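Local coordinates for protein afamin (Homo sapiens, PDB 6FAK) that carries hydrophobic molecules in body fluids, binding vitamin E and keeping lipidated Wnt proteins soluble and active, at residues M264-I267 against C268-D272; I229-K232 against E233-L237; P119-P123 against E124-Q128; E165-A168 against K169-E173. All coordinates share one frame; numbering follows the deposited sequence. Where two conformers were deposited one is given.

Interaction 1 (M264-I267 against C268-D272); sequences MNHI and CSKQD
Cys268 N bonds to Met264 O at 2.7 Å and Ser269 N to Asn265 O at 2.7 Å, both four residues back, but Lys270 N reaches only three back, to Ile267 O at 3.1 Å, so the coil tightens as the chain leaves helix 253-268. His266 and Lys270 come together where the lysine amine slants in toward the CD2-NE2 side of the ring. With CG anti to the backbone N (chi1 -168°), His266 sends its ring toward helix 231-250, and Lys270 runs extended until its last bond, where chi4 of 76° swings the amine round to leave Lys270 NZ 4.1 Å from His266 CD2. On the far side of the final turn, Cys268 lays its CB 3.3 Å from Met264 O before SG leaves for its disulfide with Cys282. Ser269 stays close to the backbone, its CB 3.2 Å from Asn265 O. Ile267 points away from this exit, against Leu237 and Ile278. Residues 264-272 lie within the region that forms the pocket for hydrophobic ligands in the second albumin domain. Both ring nitrogens of His266 are hydrogen-bonded to carboxylates, ND1 to Asp240 and NE2 to Glu233; Glu233 also makes a long, weak ion pair with Lys270. Two acidic partners fix the rotation of the imidazole and would be expected to favour its protonated form, the nearby glutamate offsetting the cost of a lysine so close.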
loop_
_atom_site.group_PDB
_atom_site.type_symbol
_atom_site.label_atom_id
_atom_site.label_comp_id
_atom_site.label_asym_id
_atom_site.label_seq_id
_atom_site.Cartn_x
_atom_site.Cartn_y
_atom_site.Cartn_z
ATOM N N MET A 264 19.737 3.978 5.705
ATOM C CA MET A 264 20.302 2.709 6.178
ATOM C C MET A 264 21.696 2.911 6.764
ATOM O O MET A 264 22.009 2.380 7.851
ATOM C CB MET A 264 20.298 1.670 5.046
ATOM C CG MET A 264 18.912 1.386 4.505
ATOM S SD MET A 264 17.718 1.097 5.823
ATOM C CE MET A 264 16.187 0.993 4.907
ATOM N N ASN A 265 22.484 3.737 6.092
ATOM C CA ASN A 265 23.774 4.166 6.611
ATOM C C ASN A 265 23.667 4.931 7.932
ATOM O O ASN A 265 24.456 4.663 8.842
ATOM C CB ASN A 265 24.563 4.961 5.559
ATOM C CG ASN A 265 24.968 4.083 4.342
ATOM O OD1 ASN A 265 24.795 2.841 4.341
ATOM N ND2 ASN A 265 25.488 4.731 3.294
ATOM N N HIS A 266 22.730 5.872 8.041
ATOM C CA HIS A 266 22.432 6.547 9.337
ATOM C C HIS A 266 22.109 5.522 10.462
ATOM O O HIS A 266 22.714 5.541 11.528
ATOM C CB HIS A 266 21.277 7.531 9.165
ATOM C CG HIS A 266 21.065 8.464 10.309
ATOM N ND1 HIS A 266 20.548 9.722 10.126
ATOM C CD2 HIS A 266 21.298 8.345 11.638
ATOM C CE1 HIS A 266 20.476 10.345 11.285
ATOM N NE2 HIS A 266 20.922 9.528 12.220
ATOM N N ILE A 267 21.189 4.621 10.204
ATOM C CA ILE A 267 20.844 3.556 11.132
ATOM C C ILE A 267 22.100 2.720 11.490
ATOM O O ILE A 267 22.501 2.676 12.654
ATOM C CB ILE A 267 19.734 2.676 10.548
ATOM C CG1 ILE A 267 18.410 3.479 10.520
ATOM C CG2 ILE A 267 19.514 1.371 11.329
ATOM C CD1 ILE A 267 17.274 2.804 9.795
ATOM N N CYS A 268 22.724 2.115 10.484
ATOM C CA CYS A 268 23.924 1.269 10.673
ATOM C C CYS A 268 25.123 1.943 11.313
ATOM O O CYS A 268 25.736 1.356 12.199
ATOM C CB CYS A 268 24.359 0.644 9.351
ATOM S SG CYS A 268 23.257 -0.671 8.899
ATOM N N SER A 269 25.436 3.174 10.917
ATOM C CA SER A 269 26.583 3.874 11.491
ATOM C C SER A 269 26.386 4.310 12.954
ATOM O O SER A 269 27.288 4.939 13.537
ATOM C CB SER A 269 27.048 5.049 10.611
ATOM O OG SER A 269 26.537 6.288 11.052
ATOM N N LYS A 270 25.220 4.000 13.532
ATOM C CA LYS A 270 24.984 4.128 14.975
ATOM C C LYS A 270 24.286 2.898 15.539
ATOM O O LYS A 270 23.493 3.008 16.473
ATOM C CB LYS A 270 24.181 5.387 15.256
ATOM C CG LYS A 270 24.865 6.616 14.691
ATOM C CD LYS A 270 24.202 7.896 15.128
ATOM C CE LYS A 270 25.044 9.109 14.744
ATOM N NZ LYS A 270 24.930 9.392 13.289
ATOM N N GLN A 271 24.616 1.729 14.977
ATOM C CA GLN A 271 24.070 0.424 15.398
ATOM C C GLN A 271 23.989 0.313 16.920
ATOM O O GLN A 271 22.898 0.103 17.465
ATOM C CB GLN A 271 24.907 -0.726 14.812
ATOM C CG GLN A 271 24.331 -2.119 15.044
ATOM C CD GLN A 271 24.652 -3.097 13.921
ATOM O OE1 GLN A 271 23.803 -3.896 13.520
ATOM N NE2 GLN A 271 25.877 -3.033 13.405
ATOM N N ASP A 272 25.130 0.484 17.596
ATOM C CA ASP A 272 25.139 0.689 19.053
ATOM C C ASP A 272 24.587 2.094 19.346
ATOM O O ASP A 272 25.019 3.079 18.736
ATOM C CB ASP A 272 26.547 0.520 19.646
ATOM C CG ASP A 272 26.570 0.702 21.170
ATOM O OD1 ASP A 272 26.652 -0.319 21.894
ATOM O OD2 ASP A 272 26.493 1.865 21.641
#

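Interaction 2 (I229-K232 against E233-L237); sequences IEFK and ELISL
The phenyl ring of Phe231 carries Ile235 over one face: Ile235 CG1 sits 3.9 Å from the centroid of the Phe231 ring, 20° off its normal, in a CH-pi contact displaced toward the CZ rim. The two side chains run alongside each other and point the same way, one turn apart. A second flat group, the carboxylate of Glu230, stands at the N-cap: its OE1 accepts from Lys232 N at 3.0 Å, the donor standing above the carboxylate plane. Behind the cap, Ile229 stretches its CG1 branch anti to the backbone N (chi1 -165°), which brings Ile229 CD1 to 3.8 Å from Leu234 CB and 4.3 Å from Leu237 CD2. An apolar pair that flanks an N-cap in this way, from the residue before it to the fourth residue after, is a hydrophobic staple. Cut back to an alanine, Ile229 would lose CG1 and CD1, which is likely to leave Leu234 without its staple partner and open a gap beside Leu237. Glu230 O accepts from Leu234 N at 2.9 Å. Helix 326-339 approaches the start of helix 231-250, with Lys332 making a cation-pi contact to Phe231 and Phe335 meeting Phe231, Ile229 and Leu234, while helix 216-225 packs on Leu234 and Leu237.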
loop_
_atom_site.group_PDB
_atom_site.type_symbol
_atom_site.label_atom_id
_atom_site.label_comp_id
_atom_site.label_asym_id
_atom_site.label_seq_id
_atom_site.Cartn_x
_atom_site.Cartn_y
_atom_site.Cartn_z
ATOM N N ILE A 229 16.604 4.145 21.277
ATOM C CA ILE A 229 17.185 5.334 20.640
ATOM C C ILE A 229 16.976 6.601 21.466
ATOM O O ILE A 229 15.941 6.734 22.111
ATOM C CB ILE A 229 16.567 5.513 19.219
ATOM C CG1 ILE A 229 17.371 6.480 18.355
ATOM C CG2 ILE A 229 15.095 5.966 19.300
ATOM C CD1 ILE A 229 16.805 6.536 16.938
ATOM N N GLU A 230 17.930 7.540 21.445
ATOM C CA GLU A 230 17.748 8.897 22.066
ATOM C C GLU A 230 16.915 9.804 21.203
ATOM O O GLU A 230 17.018 9.755 19.965
ATOM C CB GLU A 230 19.085 9.601 22.397
ATOM C CG GLU A 230 19.426 10.938 21.676
ATOM C CD GLU A 230 19.487 12.221 22.553
ATOM O OE1 GLU A 230 18.404 12.793 22.953
ATOM O OE2 GLU A 230 20.643 12.731 22.763
ATOM N N PHE A 231 16.157 10.697 21.847
ATOM C CA PHE A 231 15.232 11.577 21.137
ATOM C C PHE A 231 15.914 12.370 20.004
ATOM O O PHE A 231 15.438 12.389 18.881
ATOM C CB PHE A 231 14.481 12.473 22.119
ATOM C CG PHE A 231 13.452 13.361 21.470
ATOM C CD1 PHE A 231 12.350 12.813 20.846
ATOM C CD2 PHE A 231 13.579 14.737 21.491
ATOM C CE1 PHE A 231 11.406 13.616 20.239
ATOM C CE2 PHE A 231 12.630 15.544 20.898
ATOM C CZ PHE A 231 11.542 14.977 20.267
ATOM N N LYS A 232 17.030 13.016 20.300
ATOM C CA LYS A 232 17.719 13.807 19.303
ATOM C C LYS A 232 18.136 12.987 18.081
ATOM O O LYS A 232 18.005 13.453 16.947
ATOM C CB LYS A 232 18.917 14.552 19.915
ATOM C CG LYS A 232 18.477 15.726 20.721
ATOM C CD LYS A 232 19.653 16.478 21.367
ATOM C CE LYS A 232 20.690 17.117 20.422
ATOM N NZ LYS A 232 20.230 18.304 19.660
ATOM N N GLU A 233 18.661 11.777 18.303
ATOM C CA GLU A 233 19.057 10.879 17.223
ATOM C C GLU A 233 17.814 10.413 16.404
ATOM O O GLU A 233 17.890 10.370 15.201
ATOM C CB GLU A 233 19.795 9.661 17.760
ATOM C CG GLU A 233 20.480 8.834 16.702
ATOM C CD GLU A 233 21.555 9.624 15.952
ATOM O OE1 GLU A 233 22.538 10.074 16.591
ATOM O OE2 GLU A 233 21.412 9.802 14.721
ATOM N N LEU A 234 16.723 10.083 17.083
ATOM C CA LEU A 234 15.432 9.780 16.438
ATOM C C LEU A 234 14.942 10.929 15.534
ATOM O O LEU A 234 14.554 10.718 14.358
ATOM C CB LEU A 234 14.411 9.436 17.519
ATOM C CG LEU A 234 12.969 8.987 17.242
ATOM C CD1 LEU A 234 12.067 10.120 16.953
ATOM C CD2 LEU A 234 12.931 8.002 16.111
ATOM N N ILE A 235 14.971 12.152 16.047
ATOM C CA ILE A 235 14.555 13.301 15.234
ATOM C C ILE A 235 15.446 13.440 14.017
ATOM O O ILE A 235 14.955 13.624 12.920
ATOM C CB ILE A 235 14.449 14.628 16.025
ATOM C CG1 ILE A 235 13.317 14.532 17.036
ATOM C CG2 ILE A 235 14.279 15.830 15.106
ATOM C CD1 ILE A 235 11.954 14.190 16.502
ATOM N N SER A 236 16.733 13.239 14.186
ATOM C CA SER A 236 17.655 13.279 13.073
ATOM C C SER A 236 17.348 12.209 11.996
ATOM O O SER A 236 17.355 12.502 10.779
ATOM C CB SER A 236 19.094 13.144 13.598
ATOM O OG SER A 236 19.983 13.321 12.532
ATOM N N LEU A 237 17.013 11.009 12.458
ATOM C CA LEU A 237 16.670 9.896 11.580
ATOM C C LEU A 237 15.344 10.170 10.859
ATOM O O LEU A 237 15.219 9.895 9.670
ATOM C CB LEU A 237 16.604 8.598 12.373
ATOM C CG LEU A 237 16.337 7.282 11.674
ATOM C CD1 LEU A 237 17.370 7.043 10.567
ATOM C CD2 LEU A 237 16.311 6.144 12.674
#

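Interaction 3 (P119-P123 against E124-Q128); sequences PTLDP and EEKCQ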
loop_
_atom_site.group_PDB
_atom_site.type_symbol
_atom_site.label_atom_id
_atom_site.label_comp_id
_atom_site.label_asym_id
_atom_site.label_seq_id
_atom_site.Cartn_x
_atom_site.Cartn_y
_atom_site.Cartn_z
ATOM N N PRO A 119 2.022 -10.646 -19.278
ATOM C CA PRO A 119 2.418 -11.688 -20.257
ATOM C C PRO A 119 3.240 -12.837 -19.632
ATOM O O PRO A 119 4.438 -12.681 -19.382
ATOM C CB PRO A 119 3.251 -10.921 -21.300
ATOM C CG PRO A 119 3.788 -9.752 -20.556
ATOM C CD PRO A 119 2.830 -9.419 -19.427
ATOM N N THR A 120 2.586 -13.961 -19.365
ATOM C CA THR A 120 3.282 -15.148 -18.824
ATOM C C THR A 120 3.983 -15.931 -19.946
ATOM O O THR A 120 3.355 -16.269 -20.934
ATOM C CB THR A 120 2.319 -16.119 -18.102
ATOM O OG1 THR A 120 1.402 -15.386 -17.281
ATOM C CG2 THR A 120 3.111 -17.111 -17.231
ATOM N N LEU A 121 5.273 -16.213 -19.777
ATOM C CA LEU A 121 6.011 -17.055 -20.705
ATOM C C LEU A 121 5.710 -18.515 -20.442
ATOM O O LEU A 121 5.419 -18.926 -19.314
ATOM C CB LEU A 121 7.525 -16.851 -20.573
ATOM C CG LEU A 121 8.082 -15.489 -20.983
ATOM C CD1 LEU A 121 9.431 -15.234 -20.321
ATOM C CD2 LEU A 121 8.176 -15.378 -22.498
ATOM N N ASP A 122 5.817 -19.308 -21.494
ATOM C CA ASP A 122 5.876 -20.749 -21.346
ATOM C C ASP A 122 7.056 -21.109 -20.416
ATOM O O ASP A 122 8.177 -20.631 -20.610
ATOM C CB ASP A 122 6.064 -21.418 -22.722
ATOM C CG ASP A 122 6.206 -22.917 -22.617
ATOM O OD1 ASP A 122 5.177 -23.606 -22.513
ATOM O OD2 ASP A 122 7.348 -23.395 -22.613
ATOM N N PRO A 123 6.821 -21.974 -19.421
ATOM C CA PRO A 123 7.888 -22.324 -18.465
ATOM C C PRO A 123 9.185 -22.787 -19.096
ATOM O O PRO A 123 10.249 -22.395 -18.628
ATOM C CB PRO A 123 7.293 -23.447 -17.625
ATOM C CG PRO A 123 5.854 -23.447 -17.908
ATOM C CD PRO A 123 5.570 -22.695 -19.155
ATOM N N GLU A 124 9.103 -23.604 -20.152
ATOM C CA GLU A 124 10.311 -24.083 -20.825
ATOM C C GLU A 124 11.043 -22.957 -21.569
ATOM O O GLU A 124 12.265 -22.828 -21.458
ATOM C CB GLU A 124 10.020 -25.293 -21.742
ATOM C CG GLU A 124 9.857 -26.613 -20.976
ATOM C CD GLU A 124 8.454 -26.843 -20.431
ATOM O OE1 GLU A 124 7.490 -26.573 -21.191
ATOM O OE2 GLU A 124 8.326 -27.303 -19.260
ATOM N N GLU A 125 10.304 -22.122 -22.294
ATOM C CA GLU A 125 10.922 -20.925 -22.936
ATOM C C GLU A 125 11.432 -19.889 -21.914
ATOM O O GLU A 125 12.494 -19.294 -22.098
ATOM C CB GLU A 125 9.960 -20.264 -23.925
ATOM C CG GLU A 125 9.642 -21.130 -25.131
ATOM C CD GLU A 125 10.810 -21.331 -26.088
ATOM O OE1 GLU A 125 10.768 -22.301 -26.881
ATOM O OE2 GLU A 125 11.761 -20.524 -26.071
ATOM N N LYS A 126 10.696 -19.689 -20.827
ATOM C CA LYS A 126 11.177 -18.837 -19.741
ATOM C C LYS A 126 12.539 -19.312 -19.255
ATOM O O LYS A 126 13.461 -18.506 -19.041
ATOM C CB LYS A 126 10.187 -18.855 -18.570
ATOM C CG LYS A 126 10.519 -17.952 -17.405
ATOM C CD LYS A 126 9.465 -18.112 -16.300
ATOM C CE LYS A 126 8.874 -16.788 -15.850
ATOM N NZ LYS A 126 7.510 -16.996 -15.276
ATOM N N CYS A 127 12.670 -20.632 -19.092
ATOM C CA CYS A 127 13.922 -21.198 -18.589
ATOM C C CYS A 127 15.025 -21.089 -19.623
ATOM O O CYS A 127 16.149 -20.697 -19.288
ATOM C CB CYS A 127 13.717 -22.619 -18.066
ATOM S SG CYS A 127 12.766 -22.632 -16.539
ATOM N N GLN A 128 14.690 -21.400 -20.877
ATOM C CA GLN A 128 15.611 -21.208 -22.007
ATOM C C GLN A 128 16.072 -19.759 -22.075
ATOM O O GLN A 128 17.271 -19.495 -22.230
ATOM C CB GLN A 128 14.936 -21.554 -23.333
ATOM C CG GLN A 128 14.851 -23.030 -23.676
ATOM C CD GLN A 128 14.801 -23.242 -25.184
ATOM O OE1 GLN A 128 15.765 -23.727 -25.782
ATOM N NE2 GLN A 128 13.694 -22.838 -25.812
#
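Asp122 bends its carboxylate back over the first turn of helix 123-132, where one backbone N-H points at an oxygen and a second leans weakly on it. With CG anti to the backbone N (chi1 177°), Asp122 OD2 takes a bond from Glu125 N at 3.2 Å through its anti lone pair, and a weak one from Glu124 N at 3.0 Å, bent to 125°. This is an N-cap, but Glu125 does not complete a capping box: it turns outward. In the conformer given, Glu124 slants across the aspartate, the carboxylate planes 64° apart and Glu124 OE1 3.5 Å from Asp122 OD2, two like charges side by side. Leu121 and Lys126 also pass at a slant, Leu121 CB lying 3.9 Å from Lys126 CB. They occupy the two positions of a hydrophobic staple, the lysine contributing the aliphatic base of its chain. Lys126 N bonds to Asp122 O at 2.7 Å. Pro123 opens the helix with a nitrogen that has no hydrogen to give, its ring turned toward Val178 and Leu181 of helix 177-209. One turn on, Cys127 SG passes 3.3 Å from Pro123 O on its way to the disulfide with Cys172. The positive end of the helix dipole would probably favour the charged aspartate, while Glu124 beside it would work against this, so the net shift is not clear.

Interaction 4 (E165-A168 against K169-E173); sequences EEVA and KSCCE. With EDO (1,2-ethanediol), chain S.
Glu165 O accepts the hydrogen of Lys169 N at 2.9 Å, in a nearly straight bond (168°). The same four-residue spacing continues with Ser170 N to Glu166 O at 3.1 Å and Cys171 N to Val167 O at 3.0 Å. Cys171 places SG anti to its carbonyl carbon (chi1 -71°), which leads the sulfur back along the helix until it lies 4.1 Å from Val167 CG1. Adjacent half-cystines at the close of a helix are a hallmark of the albumin fold, and here Cys171 pairs with Cys180 while Cys172 pairs with Cys127, so neighbouring residues tie this end to two different parts of the first albumin domain. Val167 and Cys171 face Arg184 of helix 177-209, Val167 also meeting Val188 and Cys171 Leu181. The carboxylate of Glu165 is held by a salt bridge to Arg134 and a hydrogen bond with Tyr130. On the outer side, Lys169 NZ and Glu173 OE2 form a long salt bridge of 3.7 Å. A 1,2-ethanediol, probably from the crystallisation liquor, sets its O2 3.0 Å from Ser170 O and 3.1 Å from Ser170 OG, and also bonds to Glu174.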
loop_
_atom_site.group_PDB
_atom_site.type_symbol
_atom_site.label_atom_id
_atom_site.label_comp_id
_atom_site.label_asym_id
_atom_site.label_seq_id
_atom_site.Cartn_x
_atom_site.Cartn_y
_atom_site.Cartn_z
ATOM N N GLU A 165 14.334 -13.550 -9.895
ATOM C CA GLU A 165 15.435 -14.245 -10.520
ATOM C C GLU A 165 15.896 -15.540 -9.786
ATOM O O GLU A 165 16.201 -16.562 -10.433
ATOM C CB GLU A 165 16.618 -13.285 -10.752
ATOM C CG GLU A 165 17.855 -14.007 -11.280
ATOM C CD GLU A 165 18.883 -13.096 -11.923
ATOM O OE1 GLU A 165 19.651 -13.616 -12.770
ATOM O OE2 GLU A 165 18.938 -11.889 -11.592
ATOM N N GLU A 166 15.984 -15.491 -8.468
ATOM C CA GLU A 166 16.271 -16.682 -7.673
ATOM C C GLU A 166 15.165 -17.769 -7.844
ATOM O O GLU A 166 15.462 -18.964 -7.788
ATOM C CB GLU A 166 16.390 -16.367 -6.176
ATOM C CG GLU A 166 17.395 -15.294 -5.729
ATOM C CD GLU A 166 18.727 -15.250 -6.481
ATOM O OE1 GLU A 166 19.292 -16.316 -6.845
ATOM O OE2 GLU A 166 19.240 -14.122 -6.673
ATOM N N VAL A 167 13.917 -17.366 -8.028
ATOM C CA VAL A 167 12.826 -18.295 -8.285
ATOM C C VAL A 167 13.039 -18.976 -9.631
ATOM O O VAL A 167 12.910 -20.173 -9.711
ATOM C CB VAL A 167 11.449 -17.639 -8.168
ATOM C CG1 VAL A 167 10.318 -18.523 -8.749
ATOM C CG2 VAL A 167 11.181 -17.305 -6.708
ATOM N N ALA A 168 13.371 -18.200 -10.664
ATOM C CA ALA A 168 13.554 -18.704 -12.011
ATOM C C ALA A 168 14.755 -19.646 -12.047
ATOM O O ALA A 168 14.676 -20.739 -12.589
ATOM C CB ALA A 168 13.747 -17.557 -13.011
ATOM N N LYS A 169 15.855 -19.235 -11.437
ATOM C CA LYS A 169 17.039 -20.065 -11.390
ATOM C C LYS A 169 16.789 -21.407 -10.702
ATOM O O LYS A 169 17.198 -22.466 -11.228
ATOM C CB LYS A 169 18.179 -19.307 -10.735
ATOM C CG LYS A 169 19.456 -20.093 -10.539
ATOM C CD LYS A 169 19.570 -20.493 -9.075
ATOM C CE LYS A 169 20.582 -21.586 -8.818
ATOM N NZ LYS A 169 20.207 -22.243 -7.544
ATOM N N SER A 170 16.158 -21.380 -9.534
ATOM C CA SER A 170 15.909 -22.607 -8.772
ATOM C C SER A 170 14.885 -23.561 -9.455
ATOM O O SER A 170 15.115 -24.769 -9.561
ATOM C CB SER A 170 15.382 -22.266 -7.405
ATOM O OG SER A 170 14.999 -23.448 -6.721
ATOM N N CYS A 171 13.772 -22.989 -9.897
ATOM C CA CYS A 171 12.701 -23.750 -10.553
ATOM C C CYS A 171 13.063 -24.309 -11.945
ATOM O O CYS A 171 12.525 -25.349 -12.348
ATOM C CB CYS A 171 11.414 -22.907 -10.633
ATOM S SG CYS A 171 10.602 -22.653 -9.021
ATOM N N CYS A 172 13.950 -23.634 -12.665
ATOM C CA CYS A 172 14.469 -24.146 -13.960
ATOM C C CYS A 172 15.347 -25.398 -13.845
ATOM O O CYS A 172 15.603 -26.060 -14.845
ATOM C CB CYS A 172 15.167 -23.016 -14.755
ATOM S SG CYS A 172 13.973 -21.699 -15.179
ATOM N N GLU A 173 15.780 -25.729 -12.629
ATOM C CA GLU A 173 16.485 -26.986 -12.336
ATOM C C GLU A 173 15.544 -28.169 -11.926
ATOM O O GLU A 173 16.027 -29.278 -11.651
ATOM C CB GLU A 173 17.481 -26.734 -11.182
ATOM C CG GLU A 173 18.549 -25.674 -11.454
ATOM C CD GLU A 173 19.309 -25.219 -10.199
ATOM O OE1 GLU A 173 18.844 -25.430 -9.040
ATOM O OE2 GLU A 173 20.393 -24.606 -10.375
HETATM C C1 EDO S . 17.073 -28.090 -7.354
HETATM O O1 EDO S . 17.350 -29.503 -7.402
HETATM C C2 EDO S . 15.646 -27.832 -6.883
HETATM O O2 EDO S . 15.196 -26.470 -7.136
#

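How the interactions relate
Followed from the N terminus, the order is interaction 3, interaction 4, interaction 2, interaction 1; each is a local contact within one continuous stretch of nine or ten residues, and all lie in series, with none nested or crossing. The first two belong to the first albumin domain: interaction 3 starts helix 123-132, interaction 4 finishes helix 154-171, and a disulfide of 2.0 Å between Cys127 SG and Cys172 SG closes the loop between them. The second pair lies in the second domain, where the start of helix 231-250 meets the end of the next helix, 253-268, with Ile267 CG1 packed 3.7 Å from Leu237 CD1. Centres within each pair are 12 Å apart, whereas interactions 1 and 4 are 34 Å apart.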